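Local atomic coordinates of arginyl-trna synthetase (Thermus thermophilus, PDB entry 1IQ0), a protein that probably attaches L-arginine to its cognate tRNA at the expense of ATP, as a monomeric class I aminoacyl-tRNA synthetase. Residues 331-334 with 339-342. Sequence-based numbering, arbitrary orientation.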
ATOM      1  N   GLY A 331      10.536 -18.111  -0.106  1.00 32.31           N
ATOM      2  CA  GLY A 331      10.867 -17.705   1.249  1.00 30.92           C
ATOM      3  C   GLY A 331       9.722 -17.524   2.229  1.00 31.28           C
ATOM      4  O   GLY A 331       9.940 -17.068   3.346  1.00 32.73           O
ATOM      5  N   LEU A 332       8.506 -17.880   1.834  1.00 25.20           N
ATOM      6  CA  LEU A 332       7.361 -17.720   2.725  1.00 24.26           C
ATOM      7  C   LEU A 332       7.410 -18.681   3.921  1.00 25.90           C
ATOM      8  O   LEU A 332       7.680 -19.870   3.760  1.00 25.43           O
ATOM      9  CB  LEU A 332       6.064 -17.916   1.935  1.00 18.82           C
ATOM     10  CG  LEU A 332       4.730 -17.790   2.675  1.00 20.48           C
ATOM     11  CD1 LEU A 332       4.640 -16.442   3.383  1.00 20.67           C
ATOM     12  CD2 LEU A 332       3.588 -17.948   1.669  1.00 15.85           C
ATOM     13  N   ARG A 333       7.161 -18.154   5.119  1.00 23.63           N
ATOM     14  CA  ARG A 333       7.162 -18.967   6.335  1.00 23.27           C
ATOM     15  C   ARG A 333       5.772 -18.954   6.978  1.00 22.30           C
ATOM     16  O   ARG A 333       5.072 -17.938   6.966  1.00 21.78           O
ATOM     17  CB  ARG A 333       8.207 -18.457   7.340  1.00 26.31           C
ATOM     18  CG  ARG A 333       9.665 -18.817   7.017  1.00 30.09           C
ATOM     19  CD  ARG A 333      10.648 -18.154   8.004  1.00 31.89           C
ATOM     20  NE  ARG A 333      10.668 -18.745   9.348  1.00 39.50           N
ATOM     21  CZ  ARG A 333      10.477 -18.066  10.487  1.00 45.19           C
ATOM     22  NH1 ARG A 333      10.233 -16.755  10.477  1.00 36.03           N
ATOM     23  NH2 ARG A 333      10.562 -18.692  11.658  1.00 41.91           N
ATOM     24  N   THR A 334       5.380 -20.085   7.551  1.00 21.72           N
ATOM     25  CA  THR A 334       4.067 -20.205   8.170  1.00 17.89           C
ATOM     26  C   THR A 334       4.152 -20.624   9.629  1.00 20.75           C
ATOM     27  O   THR A 334       5.103 -21.289  10.039  1.00 22.22           O
ATOM     28  CB  THR A 334       3.212 -21.278   7.442  1.00 20.32           C
ATOM     29  OG1 THR A 334       1.918 -21.371   8.053  1.00 23.41           O
ATOM     30  CG2 THR A 334       3.884 -22.651   7.537  1.00 18.43           C
ATOM     31  N   GLY A 339       8.327 -25.767  14.891  1.00 27.96           N
ATOM     32  CA  GLY A 339       9.128 -24.776  14.207  1.00 28.97           C
ATOM     33  C   GLY A 339       9.872 -23.912  15.199  1.00 30.99           C
ATOM     34  O   GLY A 339       9.857 -24.179  16.400  1.00 32.53           O
ATOM     35  N   GLU A 340      10.519 -22.872  14.693  1.00 31.06           N
ATOM     36  CA  GLU A 340      11.277 -21.952  15.531  1.00 31.14           C
ATOM     37  C   GLU A 340      10.368 -20.869  16.096  1.00 27.23           C
ATOM     38  O   GLU A 340       9.618 -20.230  15.355  1.00 24.86           O
ATOM     39  CB  GLU A 340      12.400 -21.319  14.708  1.00 54.49           C
ATOM     40  CG  GLU A 340      13.191 -20.256  15.440  1.00 64.66           C
ATOM     41  CD  GLU A 340      14.319 -19.699  14.595  1.00 69.86           C
ATOM     42  OE1 GLU A 340      14.039 -19.200  13.484  1.00 73.71           O
ATOM     43  OE2 GLU A 340      15.486 -19.764  15.042  1.00 71.98           O
ATOM     44  N   ALA A 341      10.433 -20.679  17.411  1.00 31.45           N
ATOM     45  CA  ALA A 341       9.630 -19.678  18.097  1.00 30.54           C
ATOM     46  C   ALA A 341      10.030 -18.297  17.588  1.00 28.85           C
ATOM     47  O   ALA A 341      11.216 -17.980  17.504  1.00 27.39           O
ATOM     48  CB  ALA A 341       9.853 -19.775  19.605  1.00 21.66           C
ATOM     49  N   TYR A 342       9.045 -17.465  17.269  1.00 28.51           N
ATOM     50  CA  TYR A 342       9.347 -16.147  16.728  1.00 27.60           C
ATOM     51  C   TYR A 342       8.251 -15.102  16.878  1.00 25.42           C
ATOM     52  O   TYR A 342       7.065 -15.402  16.765  1.00 23.96           O
ATOM     53  CB  TYR A 342       9.683 -16.292  15.240  1.00 26.80           C
ATOM     54  CG  TYR A 342       9.786 -14.988  14.476  1.00 25.43           C
ATOM     55  CD1 TYR A 342      10.991 -14.295  14.400  1.00 24.95           C
ATOM     56  CD2 TYR A 342       8.676 -14.453  13.816  1.00 23.90           C
ATOM     57  CE1 TYR A 342      11.095 -13.100  13.683  1.00 24.06           C
ATOM     58  CE2 TYR A 342       8.766 -13.257  13.097  1.00 25.02           C
ATOM     59  CZ  TYR A 342       9.980 -12.586  13.034  1.00 25.39           C
ATOM     60  OH  TYR A 342      10.087 -11.413  12.316  1.00 28.20           O
TER
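Arg-333 reaches from one strand toward the other and brings its guanidinium near both Glu-340 and Tyr-342, and every contact of the pair of segments runs through this one side chain. The charged part is a long salt bridge, with NH2 of Arg-333 4.0 Å from OE1 of Glu-340. The planes of carboxylate and guanidinium are 86° apart; because the oxygen lies well out of the guanidinium plane, no N-H points at it and only charge attraction acts. Glu-340 gets there with CG anti to its backbone N (chi1 175°) and an extended chain beyond. The aromatic part is a long cation-pi approach. NH1 of Arg-333 sits over one face of the Tyr-342 ring, 4.3 Å from CD2, while CZ of Arg-333 is 5.4 Å from the ring centroid; the guanidinium turns its edge to the ring, so this is no stack and at most a weak attraction.

No hydrogen bond joins the segments, because strand 320-323 runs between them: Thr-334 pairs through its backbone with Arg-322, and Glu-340 with Phe-321, which the Arg-333 side chain also touches. The contact thus bridges two strands across a central third, at the exposed edge of the mixed sheet, where 340-341 is an outermost strand, within the nucleotide-binding (HUP-type) catalytic domain of class I synthetases.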